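Transcription antitermination protein NusB (Thermotoga maritima, PDB 1TZW) probably takes part in transcription antitermination, binding the boxA antiterminator sequence of ribosomal RNA operons so that their rRNA genes can be transcribed. Local coordinates at residues A11-L16 against R82-L87; R67-W72 against N124-R129; H19-D24 against L77-R82. All blocks are in the same frame, centred on the assembly; numbering follows the deposited sequence.

Contact 1: residues A11-L16 against R82-L87; sequences AVFKAL and RNVLRL
L16 and N83 lie where the two helices come nearest, their CA atoms 6.3 Å apart, and they contribute the most surface to the 311 Å² buried between the segments. The axes approach to 9.7 Å and their directions differ by 132°, a steeply crossed, roughly antiparallel packing.

The aliphatic contacts fall on one face of each helix. L16 CB rests 3.9 Å from N83 CB. Farther along the leucine, L16 CD2 reaches across to L87 CB at 4.1 Å, the two side chains meeting at about a right angle, although the off-rotamer torsions of L16 leave the exact placing of its methyls uncertain. V12 faces L87 beside this pair; L87 has two conformers, so their very close methyl spacing is doubtful evidence.

The aromatic contact is made by F13. With CG anti to the backbone N (chi1 176°), its ring extends between the helices, and F13 CE1 comes within 3.7 Å of V84 CG2. F13 CE1 is also 4.1 Å from N83 CB, and Y114 meets the ring from helix 100-114.

As for charge, R86, one turn on from R82, pairs with D62 and E20. All six touching residues are buried and N83 is the one polar side chain among them, so helices 5-19 and 79-94 of the all-helical NusB fold are joined here mainly by van der Waals contact, without a hydrogen bond between the two segments.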
# COMPACT_ATOMS: atom_id res chain seq x y z
N ALA A 11 -7.23 -0.70 6.60
CA ALA A 11 -7.53 -2.13 6.81
C ALA A 11 -6.61 -2.93 5.90
O ALA A 11 -6.11 -3.99 6.29
CB ALA A 11 -8.97 -2.42 6.47
N VAL A 12 -6.39 -2.43 4.70
CA VAL A 12 -5.49 -3.12 3.77
C VAL A 12 -4.09 -3.16 4.37
O VAL A 12 -3.43 -4.19 4.36
CB VAL A 12 -5.43 -2.40 2.40
CG1 VAL A 12 -4.37 -3.05 1.51
CG2 VAL A 12 -6.79 -2.47 1.71
N PHE A 13 -3.65 -2.03 4.92
CA PHE A 13 -2.32 -2.00 5.52
C PHE A 13 -2.21 -2.97 6.68
O PHE A 13 -1.20 -3.68 6.81
CB PHE A 13 -1.97 -0.59 6.00
CG PHE A 13 -0.66 -0.52 6.72
CD1 PHE A 13 0.53 -0.63 6.01
CD2 PHE A 13 -0.61 -0.40 8.11
CE1 PHE A 13 1.75 -0.62 6.68
CE2 PHE A 13 0.61 -0.40 8.79
CZ PHE A 13 1.79 -0.51 8.07
N LYS A 14 -3.23 -3.01 7.53
CA LYS A 14 -3.21 -3.92 8.68
C LYS A 14 -3.09 -5.37 8.23
O LYS A 14 -2.39 -6.16 8.85
CB LYS A 14 -4.48 -3.73 9.51
CG LYS A 14 -4.58 -2.37 10.16
CD LYS A 14 -5.92 -2.19 10.85
CE LYS A 14 -6.04 -0.79 11.42
NZ LYS A 14 -7.43 -0.51 11.88
N ALA A 15 -3.78 -5.72 7.15
CA ALA A 15 -3.69 -7.09 6.67
C ALA A 15 -2.27 -7.40 6.19
O ALA A 15 -1.72 -8.46 6.49
CB ALA A 15 -4.72 -7.33 5.54
N LEU A 16 -1.67 -6.46 5.46
CA LEU A 16 -0.29 -6.61 4.97
C LEU A 16 0.67 -6.79 6.15
O LEU A 16 1.55 -7.65 6.14
CB LEU A 16 0.13 -5.36 4.18
CG LEU A 16 0.24 -5.32 2.65
CD1 LEU A 16 -0.42 -6.49 1.97
CD2 LEU A 16 -0.32 -4.00 2.17
N ARG A 82 8.23 -1.53 4.23
CA ARG A 82 8.01 -2.41 3.10
C ARG A 82 6.55 -2.45 2.68
O ARG A 82 6.25 -2.37 1.49
CB ARG A 82 8.47 -3.83 3.45
CG ARG A 82 8.11 -4.86 2.39
CD ARG A 82 8.86 -6.19 2.60
NE ARG A 82 8.65 -6.74 3.94
CZ ARG A 82 9.54 -6.69 4.92
NH1 ARG A 82 10.73 -6.12 4.73
NH2 ARG A 82 9.24 -7.18 6.12
N ASN A 83 5.65 -2.54 3.65
CA ASN A 83 4.25 -2.63 3.28
C ASN A 83 3.57 -1.34 2.90
O ASN A 83 2.62 -1.36 2.13
CB ASN A 83 3.50 -3.43 4.33
CG ASN A 83 3.97 -4.87 4.34
OD1 ASN A 83 4.74 -5.30 5.22
ND2 ASN A 83 3.56 -5.61 3.32
N VAL A 84 4.06 -0.22 3.41
CA VAL A 84 3.51 1.06 2.97
C VAL A 84 3.93 1.22 1.50
O VAL A 84 3.14 1.67 0.67
CB VAL A 84 4.07 2.25 3.77
CG1 VAL A 84 3.72 3.57 3.07
CG2 VAL A 84 3.50 2.22 5.17
N LEU A 85 5.17 0.84 1.18
CA LEU A 85 5.62 0.94 -0.21
C LEU A 85 4.80 0.03 -1.13
O LEU A 85 4.43 0.42 -2.24
CB LEU A 85 7.11 0.60 -0.32
CG LEU A 85 8.04 1.67 0.27
CD1 LEU A 85 9.48 1.20 0.08
CD2 LEU A 85 7.82 3.03 -0.42
N ARG A 86 4.52 -1.20 -0.68
CA ARG A 86 3.74 -2.13 -1.49
C ARG A 86 2.35 -1.59 -1.73
O ARG A 86 1.85 -1.61 -2.85
CB ARG A 86 3.62 -3.49 -0.77
CG ARG A 86 4.86 -4.34 -0.82
CD ARG A 86 4.69 -5.52 0.09
NE ARG A 86 5.69 -6.55 -0.14
CZ ARG A 86 5.95 -7.54 0.69
NH1 ARG A 86 6.87 -8.45 0.37
NH2 ARG A 86 5.34 -7.61 1.87
N LEU A 87 1.71 -1.11 -0.67
CA LEU A 87 0.36 -0.58 -0.77
C LEU A 87 0.30 0.63 -1.70
O LEU A 87 -0.55 0.70 -2.60
CB LEU A 87 -0.15 -0.20 0.62
CG LEU A 87 -1.60 0.28 0.79
CD1 LEU A 87 -1.79 1.65 0.17
CD2 LEU A 87 -2.54 -0.73 0.16

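Contact 2: residues R67-W72 against N124-R129; sequences RYLEKW and NGILDR
I126 pushes its CD1 methyl against the backbone of the 67-72 loop, 3.5 Å from Y68 O. I126 CD1 also meets L69 CD2 at 4.0 Å, the two side chains crossing at about a right angle. L69 starts from a CB directed away from the helix, so this contact depends on its outer branch coming back. Y68 does the reverse: its CB points at helix 119-134, and the phenol runs past R129 in the opposite direction, with Y68 CD2 4.0 Å from R129 CB.

A bend at chi3 (70°) turns the end of R129 back over the loop. One face of its guanidinium covers Y68 O, from which R129 NH1 is 4.1 Å away, and the group stands nearly perpendicular to the tyrosine ring (89° between planes). E70 OE1 approaches the guanidinium at its edge, but at 4.4 Å from R129 NH1 the opposite charges are too far apart for a salt bridge.

The loop owes its course to a type II' beta turn from L69 to W72, which follows helix 58-66 and carries the chain toward helix 79-94. E70 takes the positive phi (43°) of the first central turn position, and a weak bond of 3.0 Å from W72 N to L69 O closes it.

Farther out, Y68 OH is hydrogen-bonded to E133, and its side chain also touches I130 and H134, so the tyrosine runs along the C-terminal part of helix 119-134. L69 is backed by F122, L74 and L77, while I126 leans on L85 of helix 79-94.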
# COMPACT_ATOMS: atom_id res chain seq x y z
N ARG A 67 14.18 -1.87 -7.47
CA ARG A 67 15.10 -1.13 -8.33
C ARG A 67 15.48 0.24 -7.77
O ARG A 67 16.47 0.84 -8.20
CB ARG A 67 14.52 -0.97 -9.73
CG ARG A 67 14.37 -2.29 -10.50
CD ARG A 67 13.83 -2.08 -11.92
NE ARG A 67 14.75 -1.33 -12.77
CZ ARG A 67 14.55 -0.08 -13.18
NH1 ARG A 67 13.46 0.58 -12.81
NH2 ARG A 67 15.44 0.51 -13.96
N TYR A 68 14.72 0.72 -6.80
CA TYR A 68 14.97 2.02 -6.20
C TYR A 68 15.62 1.96 -4.82
O TYR A 68 15.74 3.00 -4.15
CB TYR A 68 13.66 2.80 -6.08
CG TYR A 68 12.98 2.96 -7.40
CD1 TYR A 68 12.01 2.06 -7.84
CD2 TYR A 68 13.36 3.99 -8.26
CE1 TYR A 68 11.43 2.17 -9.10
CE2 TYR A 68 12.79 4.12 -9.52
CZ TYR A 68 11.83 3.21 -9.93
OH TYR A 68 11.30 3.33 -11.19
N LEU A 69 16.04 0.77 -4.40
CA LEU A 69 16.61 0.60 -3.07
C LEU A 69 18.11 0.33 -2.95
O LEU A 69 18.56 -0.17 -1.92
CB LEU A 69 15.86 -0.51 -2.34
CG LEU A 69 14.35 -0.36 -2.24
CD1 LEU A 69 13.78 -1.62 -1.59
CD2 LEU A 69 14.00 0.86 -1.42
N GLU A 70 18.88 0.68 -3.97
CA GLU A 70 20.33 0.44 -3.96
C GLU A 70 20.63 -0.95 -3.41
O GLU A 70 20.16 -1.94 -3.97
CB GLU A 70 21.05 1.53 -3.15
CG GLU A 70 20.70 2.96 -3.57
CD GLU A 70 21.20 3.37 -4.96
OE1 GLU A 70 20.69 4.37 -5.49
OE2 GLU A 70 22.10 2.71 -5.52
N LYS A 71 21.40 -1.04 -2.33
CA LYS A 71 21.74 -2.34 -1.76
C LYS A 71 20.96 -2.72 -0.50
O LYS A 71 21.06 -3.85 -0.02
CB LYS A 71 23.25 -2.42 -1.47
CG LYS A 71 24.11 -2.35 -2.72
CD LYS A 71 23.62 -3.32 -3.78
CE LYS A 71 24.43 -3.21 -5.06
NZ LYS A 71 23.77 -3.91 -6.19
N TRP A 72 20.19 -1.78 0.03
CA TRP A 72 19.37 -2.05 1.21
C TRP A 72 18.05 -2.64 0.70
O TRP A 72 17.02 -1.97 0.70
CB TRP A 72 19.14 -0.77 2.01
CG TRP A 72 18.58 -1.01 3.38
CD1 TRP A 72 17.35 -1.49 3.68
CD2 TRP A 72 19.25 -0.82 4.63
NE1 TRP A 72 17.20 -1.62 5.04
CE2 TRP A 72 18.35 -1.21 5.65
CE3 TRP A 72 20.52 -0.36 5.00
CZ2 TRP A 72 18.69 -1.16 7.00
CZ3 TRP A 72 20.85 -0.30 6.34
CH2 TRP A 72 19.93 -0.70 7.33
N ASN A 124 8.44 8.86 1.22
CA ASN A 124 8.11 9.96 0.31
C ASN A 124 9.13 9.96 -0.84
O ASN A 124 8.76 10.11 -2.01
CB ASN A 124 8.18 11.29 1.05
CG ASN A 124 7.49 12.43 0.30
OD1 ASN A 124 7.25 12.34 -0.91
ND2 ASN A 124 7.19 13.51 1.01
N GLY A 125 10.40 9.79 -0.50
CA GLY A 125 11.43 9.78 -1.52
C GLY A 125 11.28 8.66 -2.53
O GLY A 125 11.34 8.88 -3.73
N ILE A 126 11.08 7.45 -2.04
CA ILE A 126 10.94 6.30 -2.92
C ILE A 126 9.68 6.40 -3.78
O ILE A 126 9.73 6.18 -4.99
CB ILE A 126 10.91 4.98 -2.11
CG1 ILE A 126 12.22 4.80 -1.33
CG2 ILE A 126 10.70 3.80 -3.04
CD1 ILE A 126 13.46 4.79 -2.22
N LEU A 127 8.55 6.76 -3.17
CA LEU A 127 7.32 6.87 -3.94
C LEU A 127 7.37 7.99 -4.98
O LEU A 127 6.80 7.87 -6.06
CB LEU A 127 6.11 7.06 -3.01
CG LEU A 127 5.85 5.84 -2.11
CD1 LEU A 127 4.73 6.15 -1.14
CD2 LEU A 127 5.49 4.62 -2.96
N ASP A 128 8.06 9.09 -4.67
CA ASP A 128 8.18 10.18 -5.65
C ASP A 128 8.83 9.59 -6.90
O ASP A 128 8.40 9.84 -8.03
CB ASP A 128 9.10 11.29 -5.14
CG ASP A 128 8.38 12.30 -4.26
OD1 ASP A 128 9.10 13.11 -3.63
OD2 ASP A 128 7.13 12.31 -4.20
N ARG A 129 9.88 8.80 -6.70
CA ARG A 129 10.60 8.18 -7.80
C ARG A 129 9.78 7.14 -8.56
O ARG A 129 9.77 7.11 -9.80
CB ARG A 129 11.93 7.63 -7.26
CG ARG A 129 12.82 8.78 -6.77
CD ARG A 129 13.85 8.36 -5.74
NE ARG A 129 14.89 7.54 -6.34
CZ ARG A 129 15.91 7.02 -5.66
NH1 ARG A 129 16.81 6.29 -6.28
NH2 ARG A 129 16.02 7.24 -4.35

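Contact 3: residues H19-D24 against L77-R82; sequences HEFRRD and LSVVDR
R82 and E20 form a two-pronged salt bridge, NE and NH2 of the arginine each donating to a different carboxylate oxygen. The bond from R82 NE to E20 OE1 is 2.9 Å long and nearly straight (169° at the hydrogen), in the guanidinium plane and on the syn side of E20 OE1, though tilted out of the carboxylate plane. The second, from R82 NH2 to E20 OE2 at 3.0 Å, is more bent and arrives from above the carboxylate, the two flat groups being turned 51° from each other. R23 NH1 adds a 2.9 Å bond to E20 OE2, and R86 NH2 forms a salt bridge with E20 OE1; the carboxylate thus gathers three arginines. R82 NH1 donates to L77 O (2.9 Å) and to L74 O, so all three guanidinium nitrogens have an acceptor and its rotation is restrained.

This network ties the type I beta turn H19-R22, where helix 5-19 gives way to a loop, to the start of helix 79-94. S78 is the N-cap there, S78 OG accepting from D81 N at 3.1 Å.

E20 CG, set beside the backbone N by chi1 (-67°), lies 3.6 Å from V79 CG1; the bend at chi2 then turns the carboxylate toward R82. Replacing E20 by an alanine is likely to leave R82, R23 and R86 without their shared anion and to thin the packing on V79. F21 CZ meets V79 CG2 at 4.2 Å, and F17 of helix 5-19 also touches this valine.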
# COMPACT_ATOMS: atom_id res chain seq x y z
N HIS A 19 0.18 -10.14 8.03
CA HIS A 19 0.64 -11.26 7.23
C HIS A 19 2.13 -11.54 7.37
O HIS A 19 2.57 -12.67 7.18
CB HIS A 19 0.30 -11.01 5.75
CG HIS A 19 0.61 -12.16 4.85
ND1 HIS A 19 -0.04 -13.38 4.93
CD2 HIS A 19 1.51 -12.29 3.85
CE1 HIS A 19 0.43 -14.19 4.01
NE2 HIS A 19 1.38 -13.56 3.34
N GLU A 20 2.91 -10.50 7.68
CA GLU A 20 4.36 -10.66 7.82
C GLU A 20 4.74 -11.60 8.97
O GLU A 20 5.86 -12.11 9.02
CB GLU A 20 5.03 -9.29 8.04
CG GLU A 20 4.95 -8.33 6.83
CD GLU A 20 6.12 -8.49 5.87
OE1 GLU A 20 6.09 -7.84 4.81
OE2 GLU A 20 7.06 -9.25 6.17
N PHE A 21 3.80 -11.82 9.88
CA PHE A 21 4.06 -12.70 11.02
C PHE A 21 3.29 -14.00 10.89
O PHE A 21 3.36 -14.86 11.76
CB PHE A 21 3.67 -12.02 12.33
CG PHE A 21 4.30 -10.68 12.51
CD1 PHE A 21 3.66 -9.53 12.06
CD2 PHE A 21 5.56 -10.57 13.08
CE1 PHE A 21 4.27 -8.29 12.17
CE2 PHE A 21 6.18 -9.33 13.20
CZ PHE A 21 5.53 -8.19 12.75
N ARG A 22 2.55 -14.12 9.79
CA ARG A 22 1.73 -15.29 9.51
C ARG A 22 1.88 -15.62 8.03
O ARG A 22 0.90 -15.80 7.31
CB ARG A 22 0.27 -14.96 9.83
CG ARG A 22 0.04 -14.49 11.27
CD ARG A 22 -1.33 -13.85 11.46
NE ARG A 22 -2.42 -14.78 11.14
CZ ARG A 22 -3.70 -14.44 11.12
NH1 ARG A 22 -4.62 -15.35 10.82
NH2 ARG A 22 -4.08 -13.20 11.39
N ARG A 23 3.13 -15.71 7.57
CA ARG A 23 3.41 -15.95 6.17
C ARG A 23 2.86 -17.22 5.54
O ARG A 23 2.76 -17.30 4.31
CB ARG A 23 4.92 -15.86 5.94
CG ARG A 23 5.43 -14.43 6.06
CD ARG A 23 6.94 -14.37 6.24
NE ARG A 23 7.43 -12.99 6.14
CZ ARG A 23 8.65 -12.61 6.50
NH1 ARG A 23 9.00 -11.34 6.37
NH2 ARG A 23 9.50 -13.48 7.01
N ASP A 24 2.50 -18.20 6.35
CA ASP A 24 1.96 -19.45 5.83
C ASP A 24 0.46 -19.33 5.60
O ASP A 24 -0.17 -20.22 5.04
CB ASP A 24 2.26 -20.60 6.80
CG ASP A 24 1.85 -20.29 8.24
OD1 ASP A 24 1.98 -21.19 9.10
OD2 ASP A 24 1.40 -19.16 8.51
N LEU A 77 14.05 -4.06 4.78
CA LEU A 77 13.27 -2.92 5.29
C LEU A 77 12.43 -3.39 6.45
O LEU A 77 12.24 -4.59 6.64
CB LEU A 77 12.32 -2.39 4.21
CG LEU A 77 12.91 -1.73 2.97
CD1 LEU A 77 11.78 -1.38 2.01
CD2 LEU A 77 13.69 -0.48 3.37
N SER A 78 11.93 -2.44 7.23
CA SER A 78 11.07 -2.76 8.35
C SER A 78 9.73 -3.21 7.76
O SER A 78 9.44 -2.95 6.58
CB SER A 78 10.84 -1.53 9.24
OG SER A 78 10.13 -0.51 8.55
N VAL A 79 8.94 -3.91 8.56
CA VAL A 79 7.63 -4.38 8.11
C VAL A 79 6.78 -3.20 7.66
O VAL A 79 6.12 -3.26 6.62
CB VAL A 79 6.90 -5.13 9.25
CG1 VAL A 79 5.45 -5.41 8.86
CG2 VAL A 79 7.61 -6.43 9.53
N VAL A 80 6.80 -2.11 8.42
CA VAL A 80 6.01 -0.95 8.06
C VAL A 80 6.45 -0.29 6.75
O VAL A 80 5.63 -0.01 5.87
CB VAL A 80 6.04 0.11 9.18
CG1 VAL A 80 5.36 1.38 8.73
CG2 VAL A 80 5.36 -0.45 10.43
N ASP A 81 7.74 -0.05 6.60
CA ASP A 81 8.21 0.60 5.39
C ASP A 81 7.94 -0.24 4.15
O ASP A 81 7.46 0.27 3.13
CB ASP A 81 9.71 0.91 5.49
CG ASP A 81 10.01 1.96 6.56
OD1 ASP A 81 9.07 2.64 7.01
OD2 ASP A 81 11.19 2.10 6.93
N ARG A 82 8.23 -1.53 4.23
CA ARG A 82 8.01 -2.41 3.10
C ARG A 82 6.55 -2.45 2.68
O ARG A 82 6.25 -2.37 1.49
CB ARG A 82 8.47 -3.83 3.45
CG ARG A 82 8.11 -4.86 2.39
CD ARG A 82 8.86 -6.19 2.60
NE ARG A 82 8.65 -6.74 3.94
CZ ARG A 82 9.54 -6.69 4.92
NH1 ARG A 82 10.73 -6.12 4.73
NH2 ARG A 82 9.24 -7.18 6.12

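From the N terminus, helix 5-19 supplies the first segment of contact 1, and the turn after it opens contact 3. The 77-82 segment closes contact 3 across 52 residues; helix 79-94 then closes contact 1, so contact 3 nests inside contact 1, with R82 common to both and R86 of contact 1 bridged to E20 of contact 3. Contact 2 opens at 67-72, within both loops, and closes only at 124-129, so it crosses the other two. L85, on the helix 79-94 segment of contact 1, packs on L127, while L77, just ahead of that helix, touches W72. Helix 5-19 and its following turn are thereby connected through helix 79-94 to helix 119-134 and the 67-72 loop.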